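PDB 2ZZJ: glucuronan lyase A from Trichoderma reesei, which probably cleaves beta-1,4-linked glucuronan within the polymer chain by a lyase (elimination) reaction, and carries a bound calcium ion in a beta-jelly-roll fold. Local coordinates for residues A[18-23]-A[46-51]; A[74-79]-A[144-149]; A[88-93]-A[193-198]. All blocks are in the same frame, centred on the assembly; numbering follows the deposited sequence.

Contact 1. Residues A[18-23]-A[46-51]; sequences KENQGT and PGYTGR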
loop_
_atom_site.group_PDB
_atom_site.type_symbol
_atom_site.label_atom_id
_atom_site.label_comp_id
_atom_site.label_asym_id
_atom_site.label_seq_id
_atom_site.Cartn_x
_atom_site.Cartn_y
_atom_site.Cartn_z
ATOM N N LYS A 18 -2.464 -10.887 10.233
ATOM C CA LYS A 18 -3.528 -11.707 9.644
ATOM C C LYS A 18 -4.757 -11.531 10.508
ATOM O O LYS A 18 -5.071 -12.404 11.315
ATOM C CB LYS A 18 -3.176 -13.197 9.671
ATOM C CG LYS A 18 -1.825 -13.611 9.156
ATOM C CD LYS A 18 -1.438 -14.924 9.850
ATOM C CE LYS A 18 0.059 -15.011 10.065
ATOM N NZ LYS A 18 0.451 -15.387 11.481
ATOM N N GLU A 19 -5.438 -10.411 10.347
ATOM C CA GLU A 19 -6.563 -10.027 11.189
ATOM C C GLU A 19 -7.791 -10.918 10.931
ATOM O O GLU A 19 -8.128 -11.249 9.771
ATOM C CB GLU A 19 -6.861 -8.556 10.926
ATOM C CG GLU A 19 -7.310 -7.748 12.075
ATOM C CD GLU A 19 -7.232 -6.245 11.810
ATOM O OE1 GLU A 19 -7.371 -5.453 12.786
ATOM O OE2 GLU A 19 -7.041 -5.840 10.645
ATOM N N ASN A 20 -8.473 -11.323 12.009
ATOM C CA ASN A 20 -9.728 -12.088 11.879
ATOM C C ASN A 20 -9.498 -13.426 11.167
ATOM O O ASN A 20 -8.702 -14.226 11.619
ATOM C CB ASN A 20 -10.815 -11.215 11.206
ATOM C CG ASN A 20 -12.216 -11.825 11.270
ATOM O OD1 ASN A 20 -13.086 -11.461 10.471
ATOM N ND2 ASN A 20 -12.436 -12.747 12.195
ATOM N N GLN A 21 -10.168 -13.674 10.047
ATOM C CA GLN A 21 -9.939 -14.901 9.295
ATOM C C GLN A 21 -8.886 -14.768 8.175
ATOM O O GLN A 21 -8.723 -15.673 7.365
ATOM C CB GLN A 21 -11.251 -15.439 8.716
ATOM C CG GLN A 21 -12.183 -16.049 9.792
ATOM C CD GLN A 21 -13.449 -16.715 9.228
ATOM O OE1 GLN A 21 -13.473 -17.224 8.100
ATOM N NE2 GLN A 21 -14.512 -16.724 10.039
ATOM N N GLY A 22 -8.172 -13.647 8.155
ATOM C CA GLY A 22 -7.149 -13.417 7.107
ATOM C C GLY A 22 -6.015 -14.431 7.124
ATOM O O GLY A 22 -5.697 -15.012 8.178
ATOM N N THR A 23 -5.404 -14.660 5.963
ATOM C CA THR A 23 -4.205 -15.497 5.857
ATOM C C THR A 23 -3.111 -14.730 5.122
ATOM O O THR A 23 -3.408 -13.803 4.365
ATOM C CB THR A 23 -4.471 -16.859 5.152
ATOM O OG1 THR A 23 -4.856 -16.670 3.780
ATOM C CG2 THR A 23 -5.579 -17.661 5.894
ATOM N N PRO A 46 -20.006 -11.374 8.579
ATOM C CA PRO A 46 -21.063 -10.508 9.101
ATOM C C PRO A 46 -21.065 -10.542 10.635
ATOM O O PRO A 46 -20.774 -11.584 11.237
ATOM C CB PRO A 46 -22.343 -11.128 8.527
ATOM C CG PRO A 46 -21.902 -11.811 7.265
ATOM C CD PRO A 46 -20.515 -12.355 7.605
ATOM N N GLY A 47 -21.290 -9.388 11.243
ATOM C CA GLY A 47 -21.329 -9.275 12.706
ATOM C C GLY A 47 -20.091 -8.624 13.288
ATOM O O GLY A 47 -20.188 -7.817 14.219
ATOM N N TYR A 48 -18.930 -8.966 12.720
ATOM C CA TYR A 48 -17.618 -8.500 13.187
ATOM C C TYR A 48 -17.507 -6.992 13.020
ATOM O O TYR A 48 -17.928 -6.438 11.989
ATOM C CB TYR A 48 -16.545 -9.284 12.411
ATOM C CG TYR A 48 -15.081 -8.881 12.546
ATOM C CD1 TYR A 48 -14.344 -9.194 13.692
ATOM C CD2 TYR A 48 -14.410 -8.264 11.477
ATOM C CE1 TYR A 48 -12.988 -8.873 13.792
ATOM C CE2 TYR A 48 -13.050 -7.940 11.563
ATOM C CZ TYR A 48 -12.344 -8.248 12.720
ATOM O OH TYR A 48 -11.008 -7.922 12.823
ATOM N N THR A 49 -17.003 -6.319 14.050
ATOM C CA THR A 49 -16.914 -4.860 14.033
ATOM C C THR A 49 -15.477 -4.372 13.862
ATOM O O THR A 49 -15.250 -3.168 13.827
ATOM C CB THR A 49 -17.481 -4.226 15.319
ATOM O OG1 THR A 49 -16.849 -4.831 16.447
ATOM C CG2 THR A 49 -18.985 -4.454 15.417
ATOM N N GLY A 50 -14.531 -5.304 13.779
ATOM C CA GLY A 50 -13.102 -4.966 13.610
ATOM C C GLY A 50 -12.644 -4.790 12.159
ATOM O O GLY A 50 -13.463 -4.626 11.247
ATOM N N ARG A 51 -11.329 -4.847 11.941
ATOM C CA ARG A 51 -10.760 -4.532 10.620
ATOM C C ARG A 51 -10.201 -5.764 9.941
ATOM O O ARG A 51 -10.159 -6.838 10.533
ATOM C CB ARG A 51 -9.751 -3.372 10.711
ATOM C CG ARG A 51 -10.439 -2.037 10.957
ATOM C CD ARG A 51 -9.491 -0.867 11.012
ATOM N NE ARG A 51 -10.161 0.424 11.251
ATOM C CZ ARG A 51 -10.502 0.882 12.458
ATOM N NH1 ARG A 51 -10.237 0.158 13.544
ATOM N NH2 ARG A 51 -11.086 2.074 12.594
HETATM O O HOH W 1 -9.439 -4.939 14.315
#

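Contact 2. Residues A[74-79]-A[144-149]; sequences FRLSED and ATVSAG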
loop_
_atom_site.group_PDB
_atom_site.type_symbol
_atom_site.label_atom_id
_atom_site.label_comp_id
_atom_site.label_asym_id
_atom_site.label_seq_id
_atom_site.Cartn_x
_atom_site.Cartn_y
_atom_site.Cartn_z
ATOM N N PHE A 74 2.056 -7.226 -7.823
ATOM C CA PHE A 74 0.820 -7.771 -7.219
ATOM C C PHE A 74 -0.100 -8.351 -8.284
ATOM O O PHE A 74 0.030 -8.028 -9.463
ATOM C CB PHE A 74 0.077 -6.722 -6.371
ATOM C CG PHE A 74 -0.749 -5.759 -7.191
ATOM C CD1 PHE A 74 -2.102 -6.002 -7.417
ATOM C CD2 PHE A 74 -0.137 -4.642 -7.797
ATOM C CE1 PHE A 74 -2.884 -5.109 -8.212
ATOM C CE2 PHE A 74 -0.907 -3.737 -8.612
ATOM C CZ PHE A 74 -2.266 -3.991 -8.804
ATOM N N ARG A 75 -1.029 -9.194 -7.841
ATOM C CA ARG A 75 -1.908 -9.916 -8.731
ATOM C C ARG A 75 -3.231 -10.124 -8.016
ATOM O O ARG A 75 -3.266 -10.632 -6.894
ATOM C CB ARG A 75 -1.284 -11.270 -9.052
ATOM C CG ARG A 75 -2.135 -12.129 -9.996
ATOM C CD ARG A 75 -1.532 -13.514 -10.045
ATOM N NE ARG A 75 -2.202 -14.381 -11.015
ATOM C CZ ARG A 75 -3.272 -15.116 -10.737
ATOM N NH1 ARG A 75 -3.813 -15.073 -9.542
ATOM N NH2 ARG A 75 -3.802 -15.909 -11.668
ATOM N N LEU A 76 -4.327 -9.715 -8.660
ATOM C CA LEU A 76 -5.642 -10.062 -8.140
ATOM C C LEU A 76 -6.009 -11.454 -8.623
ATOM O O LEU A 76 -5.584 -11.875 -9.709
ATOM C CB LEU A 76 -6.697 -9.108 -8.658
ATOM C CG LEU A 76 -6.435 -7.605 -8.484
ATOM C CD1 LEU A 76 -7.550 -6.753 -9.111
ATOM C CD2 LEU A 76 -6.266 -7.264 -7.000
ATOM N N SER A 77 -6.847 -12.151 -7.864
ATOM C CA SER A 77 -7.386 -13.442 -8.341
ATOM C C SER A 77 -7.997 -13.292 -9.745
ATOM O O SER A 77 -8.545 -12.264 -10.109
ATOM C CB SER A 77 -8.455 -13.987 -7.397
ATOM O OG SER A 77 -9.567 -13.109 -7.432
ATOM N N GLU A 78 -7.860 -14.335 -10.537
ATOM C CA GLU A 78 -8.463 -14.292 -11.866
ATOM C C GLU A 78 -9.988 -14.019 -11.822
ATOM O O GLU A 78 -10.532 -13.343 -12.694
ATOM C CB GLU A 78 -8.172 -15.590 -12.576
ATOM C CG GLU A 78 -9.039 -15.676 -13.823
ATOM C CD GLU A 78 -8.742 -16.866 -14.668
ATOM O OE1 GLU A 78 -8.959 -16.696 -15.881
ATOM O OE2 GLU A 78 -8.300 -17.933 -14.142
ATOM N N ASP A 79 -10.658 -14.535 -10.796
ATOM C CA ASP A 79 -12.079 -14.345 -10.628
ATOM C C ASP A 79 -12.447 -13.174 -9.716
ATOM O O ASP A 79 -13.549 -13.178 -9.140
ATOM C CB ASP A 79 -12.696 -15.636 -10.091
ATOM C CG ASP A 79 -12.156 -16.032 -8.726
ATOM O OD1 ASP A 79 -11.481 -15.214 -8.052
ATOM O OD2 ASP A 79 -12.429 -17.172 -8.326
ATOM N N ALA A 144 -4.533 3.707 -13.339
ATOM C CA ALA A 144 -4.427 2.646 -14.316
ATOM C C ALA A 144 -5.572 1.697 -14.153
ATOM O O ALA A 144 -6.017 1.423 -13.026
ATOM C CB ALA A 144 -3.127 1.860 -14.159
ATOM N N THR A 145 -6.028 1.173 -15.284
ATOM C CA THR A 145 -6.949 0.046 -15.313
ATOM C C THR A 145 -6.213 -1.228 -14.903
ATOM O O THR A 145 -5.123 -1.561 -15.421
ATOM C CB THR A 145 -7.558 -0.128 -16.741
ATOM O OG1 THR A 145 -8.193 1.099 -17.099
ATOM C CG2 THR A 145 -8.584 -1.204 -16.729
ATOM N N VAL A 146 -6.808 -1.942 -13.964
ATOM C CA VAL A 146 -6.189 -3.122 -13.420
ATOM C C VAL A 146 -6.942 -4.366 -13.875
ATOM O O VAL A 146 -8.139 -4.529 -13.547
ATOM C CB VAL A 146 -6.159 -3.068 -11.846
ATOM C CG1 VAL A 146 -5.474 -4.272 -11.315
ATOM C CG2 VAL A 146 -5.470 -1.790 -11.347
ATOM N N SER A 147 -6.258 -5.218 -14.618
ATOM C CA SER A 147 -6.788 -6.511 -15.022
ATOM C C SER A 147 -6.625 -7.569 -13.939
ATOM O O SER A 147 -5.612 -7.623 -13.240
ATOM C CB SER A 147 -6.120 -6.980 -16.312
ATOM O OG SER A 147 -4.740 -7.248 -16.083
ATOM N N ALA A 148 -7.631 -8.411 -13.794
ATOM C CA ALA A 148 -7.552 -9.523 -12.857
ATOM C C ALA A 148 -6.719 -10.680 -13.402
ATOM O O ALA A 148 -6.594 -10.850 -14.628
ATOM C CB ALA A 148 -8.986 -10.014 -12.499
ATOM N N GLY A 149 -6.168 -11.503 -12.509
ATOM C CA GLY A 149 -5.465 -12.720 -12.901
ATOM C C GLY A 149 -4.143 -12.530 -13.622
ATOM O O GLY A 149 -3.601 -13.504 -14.173
HETATM O O HOH W 2 -0.702 -14.778 -13.487
HETATM O O HOH W 3 -2.859 -16.291 -14.368
HETATM O O HOH W 4 -4.208 -8.785 -11.335
#

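Contact 3. Residues A[88-93]-A[193-198]; sequences NIAQFI and FQFRVG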
loop_
_atom_site.group_PDB
_atom_site.type_symbol
_atom_site.label_atom_id
_atom_site.label_comp_id
_atom_site.label_asym_id
_atom_site.label_seq_id
_atom_site.Cartn_x
_atom_site.Cartn_y
_atom_site.Cartn_z
ATOM N N ASN A 88 -7.617 -2.165 -0.295
ATOM C CA ASN A 88 -6.327 -1.505 -0.227
ATOM C C ASN A 88 -5.258 -2.568 -0.454
ATOM O O ASN A 88 -5.400 -3.699 0.023
ATOM C CB ASN A 88 -6.148 -0.841 1.136
ATOM C CG ASN A 88 -5.087 0.245 1.111
ATOM O OD1 ASN A 88 -5.339 1.383 0.678
ATOM N ND2 ASN A 88 -3.889 -0.097 1.574
ATOM N N ILE A 89 -4.213 -2.221 -1.203
ATOM C CA ILE A 89 -3.166 -3.197 -1.506
ATOM C C ILE A 89 -1.759 -2.849 -0.943
ATOM O O ILE A 89 -0.898 -3.740 -0.891
ATOM C CB ILE A 89 -3.063 -3.548 -3.012
ATOM C CG1 ILE A 89 -2.712 -2.307 -3.870
ATOM C CG2 ILE A 89 -4.393 -4.216 -3.530
ATOM C CD1 ILE A 89 -2.409 -2.674 -5.368
ATOM N N ALA A 90 -1.533 -1.581 -0.568
ATOM C CA ALA A 90 -0.254 -1.151 0.062
ATOM C C ALA A 90 -0.481 0.145 0.819
ATOM O O ALA A 90 -1.397 0.935 0.475
ATOM C CB ALA A 90 0.833 -0.934 -1.002
ATOM N N GLN A 91 0.333 0.398 1.842
ATOM C CA GLN A 91 0.179 1.681 2.543
ATOM C C GLN A 91 1.400 2.023 3.333
ATOM O O GLN A 91 2.112 1.103 3.794
ATOM C CB GLN A 91 -1.029 1.656 3.481
ATOM C CG GLN A 91 -1.062 0.547 4.518
ATOM C CD GLN A 91 -2.125 0.798 5.609
ATOM O OE1 GLN A 91 -2.510 1.940 5.854
ATOM N NE2 GLN A 91 -2.599 -0.267 6.242
ATOM N N PHE A 92 1.615 3.328 3.482
ATOM C CA PHE A 92 2.582 3.866 4.445
ATOM C C PHE A 92 1.819 4.331 5.651
ATOM O O PHE A 92 0.761 5.002 5.518
ATOM C CB PHE A 92 3.328 5.030 3.833
ATOM C CG PHE A 92 4.248 4.625 2.709
ATOM C CD1 PHE A 92 5.575 4.247 2.995
ATOM C CD2 PHE A 92 3.811 4.619 1.392
ATOM C CE1 PHE A 92 6.453 3.892 1.969
ATOM C CE2 PHE A 92 4.689 4.241 0.358
ATOM C CZ PHE A 92 6.009 3.872 0.667
ATOM N N ILE A 93 2.341 3.991 6.823
ATOM C CA ILE A 93 1.629 4.270 8.063
ATOM C C ILE A 93 2.586 4.396 9.250
ATOM O O ILE A 93 3.504 3.562 9.442
ATOM C CB ILE A 93 0.500 3.209 8.298
ATOM C CG1 ILE A 93 -0.351 3.533 9.551
ATOM C CG2 ILE A 93 1.076 1.764 8.322
ATOM C CD1 ILE A 93 -1.482 2.556 9.737
ATOM N N PHE A 193 7.579 6.200 9.010
ATOM C CA PHE A 193 6.385 5.496 8.504
ATOM C C PHE A 193 6.790 4.112 8.032
ATOM O O PHE A 193 7.812 3.973 7.327
ATOM C CB PHE A 193 5.850 6.247 7.315
ATOM C CG PHE A 193 5.017 7.459 7.670
ATOM C CD1 PHE A 193 3.623 7.377 7.648
ATOM C CD2 PHE A 193 5.624 8.688 8.013
ATOM C CE1 PHE A 193 2.838 8.501 7.947
ATOM C CE2 PHE A 193 4.847 9.831 8.309
ATOM C CZ PHE A 193 3.463 9.740 8.290
ATOM N N GLN A 194 5.997 3.106 8.390
ATOM C CA GLN A 194 6.191 1.749 7.891
ATOM C C GLN A 194 5.743 1.703 6.436
ATOM O O GLN A 194 4.924 2.510 6.011
ATOM C CB GLN A 194 5.336 0.759 8.662
ATOM C CG GLN A 194 5.424 0.851 10.175
ATOM C CD GLN A 194 4.483 -0.096 10.818
ATOM O OE1 GLN A 194 3.472 -0.487 10.229
ATOM N NE2 GLN A 194 4.789 -0.487 12.057
ATOM N N PHE A 195 6.301 0.758 5.680
ATOM C CA PHE A 195 5.810 0.467 4.335
ATOM C C PHE A 195 5.198 -0.916 4.450
ATOM O O PHE A 195 5.893 -1.893 4.788
ATOM C CB PHE A 195 6.969 0.477 3.349
ATOM C CG PHE A 195 6.586 0.055 1.958
ATOM C CD1 PHE A 195 5.399 0.513 1.371
ATOM C CD2 PHE A 195 7.414 -0.822 1.242
ATOM C CE1 PHE A 195 5.033 0.134 0.054
ATOM C CE2 PHE A 195 7.057 -1.223 -0.096
ATOM C CZ PHE A 195 5.879 -0.750 -0.669
ATOM N N ARG A 196 3.890 -1.003 4.220
ATOM C CA ARG A 196 3.203 -2.279 4.277
ATOM C C ARG A 196 2.688 -2.670 2.896
ATOM O O ARG A 196 2.196 -1.804 2.126
ATOM C CB ARG A 196 1.999 -2.206 5.201
ATOM C CG ARG A 196 2.334 -1.761 6.617
ATOM C CD ARG A 196 1.092 -1.911 7.423
ATOM N NE ARG A 196 1.299 -1.473 8.799
ATOM C CZ ARG A 196 0.307 -1.343 9.673
ATOM N NH1 ARG A 196 -0.958 -1.624 9.313
ATOM N NH2 ARG A 196 0.583 -0.915 10.899
ATOM N N VAL A 197 2.789 -3.962 2.585
ATOM C CA VAL A 197 2.062 -4.470 1.415
ATOM C C VAL A 197 1.084 -5.552 1.860
ATOM O O VAL A 197 1.384 -6.367 2.758
ATOM C CB VAL A 197 2.976 -4.919 0.204
ATOM C CG1 VAL A 197 3.889 -3.772 -0.284
ATOM C CG2 VAL A 197 3.756 -6.211 0.520
ATOM N N GLY A 198 -0.095 -5.574 1.251
ATOM C CA GLY A 198 -1.053 -6.605 1.593
ATOM C C GLY A 198 -2.493 -6.179 1.418
ATOM O O GLY A 198 -2.787 -4.989 1.228
HETATM O O HOH W 5 -2.677 -2.554 2.550
#

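Contact 1. Residues A[18-23]-A[46-51]
The Tyr48 ring is sandwiched between polar groups: the carboxamide of Asn20 stacks on one face, and the backbone N of Gly50 lies over the centre of the other. Tyr48 CG is anti to its backbone N (chi1 172°), the torsion that sends the ring out between them. Amide and ring planes differ by 18°, and Asn20 OD1 stands over the ring centre, 3.6 Å from Tyr48 CD2. The two side chains slide past each other in opposite directions, which brings Asn20 CB over the phenol end of the ring, 3.7 Å from Tyr48 CZ. Thr45 hydrogen-bonds the same OD1, a bond that probably helps to set the rotation of the amide. At the ring edge, in its plane, lies the carbonyl carbon of Arg51; there Tyr48 OH donates to Arg51 O at 2.7 Å, in the carbonyl plane and on a lone pair.

Glu19 crosses the tyrosine at about a right angle, its CG 3.8 Å from Tyr48 OH. Its carboxylate lies alongside the start of Arg51 but meets no guanidinium. OE2 is held by His53, whereas Glu19 OE1 takes a 2.6 Å bond from a water that in turn accepts from Arg51 N at 3.0 Å.

Glu19 to Gly22 form a type II' beta turn. This is surface packing between two loops, 18-23 and 46-51, each carrying the chain from one sheet of the jelly roll to the other.

Contact 2. Residues A[74-79]-A[144-149]
Gly149 N donates to Leu76 O (2.9 Å) where the two backbones run 63° apart, an isolated link rather than a strand pairing. The bond is bent, 142° at the hydrogen, and its donor sits above the carbonyl plane. Just beyond it the main chains are in direct contact, with Glu78 CA 3.5 Å from Gly149 CA. Gly149 has a positive phi, and any CB there would run into Glu78 CA.

Arg75 lays one face of its guanidinium over Gly149, whose CA is 3.7 Å above the plane and offset toward the rim. Arg75 CG is anti to its backbone N and the chain is extended as far as NE; chi4 of -87° then turns CZ out of that line. Two waters lie in the guanidinium plane at its edge, one accepting from Arg75 NE and the other from Arg75 NH2, and both donate to Gly149 O. A third water joins Leu76 N to Ser147 O.

The apolar part is small. Val146 CG1 packs against Leu76 CD1 at 3.9 Å and against Phe74 CZ at 4.1 Å, and Phe172 also touches both Phe74 and Val146. Ala148 CB rests 3.3 Å from Ser77 O.

Arg75 also makes a cation-pi contact with Trp220, and its NH1 holds a citrate that Glu78 N binds too, probably a crystallisation molecule. Water-bridged to a carbonyl on one edge, the guanidinium still presents a nitrogen to an anion, so its positive charge is likely to make this corner receptive to carboxylates.

Contact 3. Residues A[88-93]-A[193-198]
Phe92 and Phe195 form an offset stack at the centre of this strand pair, their centroids 4.8 Å apart and their planes at 22°. Phe195 CD1 lies over the Phe92 ring toward its rim, 3.5 Å from Phe92 CZ. Tyr70 meets both rings, and Trp160 adds an edge-to-face contact with Phe92. On the same face Ala90 CB packs against Val197 CG1 at 4.2 Å.

Beneath them strands 88-93 and 193-197 run antiparallel (168°). Gln91 with Arg196 and Ile93 with Gln194 are the hydrogen-bonded pairs; Gly198 N to Ile89 O extends the ladder. Ile89 and Ala90 together face Ile112 in a classic beta bulge.

The opposite face is mostly polar, with Ile93 among Gln91, Gln194 and Arg196. Ile93 CG2 sits against one face of the Arg196 guanidinium, 3.3 Å from Arg196 NE. The arginine chain runs straight from CG to NE (chi3 -178°). Arg196 NE (2.8 Å) and Arg196 NH2 (3.0 Å) both donate to Gln194 OE1, NE nearly along the C=O axis. Arg196 NH1 forms a salt bridge with Glu55, whose other carboxylate oxygen takes a bond from Gln91 NE2. An alanine at Arg196 would probably leave Glu55 without its positive mate, Gln194 OE1 without its two donors and Ile93 CG2 without its flat cover.

These neighbouring strands of one jelly-roll sheet thus turn Ala90, Phe92, Phe195 and Val197 to strands 66-76 and 216-227, and the Gln91-Arg196 face the other way. In alginate-lyase-like jelly rolls the concave face of one sheet forms the substrate groove, which this face may match.

Along the chain, contact 1 closes before the others open, whereas contacts 2 and 3 interlock, their segments alternating. Contact 3 lies near the middle of the molecule, inside one sheet. Contact 2 reaches between sheets, from strand 66-76 of the facing one to the end of strand 135-145; contact 1 joins two surface loops that pass between the same sheets. The centres of contacts 1 and 2 lie about 23 Å apart. Those of contacts 1 and 3 are about 18 Å apart, and those of contacts 2 and 3 about 19 Å. Only the last pair touch, Phe74 CZ meeting Ile89 CD1 at 3.7 Å across the sandwich core. The three contacts thus sample the fold within a sheet, between sheets and at surface loops.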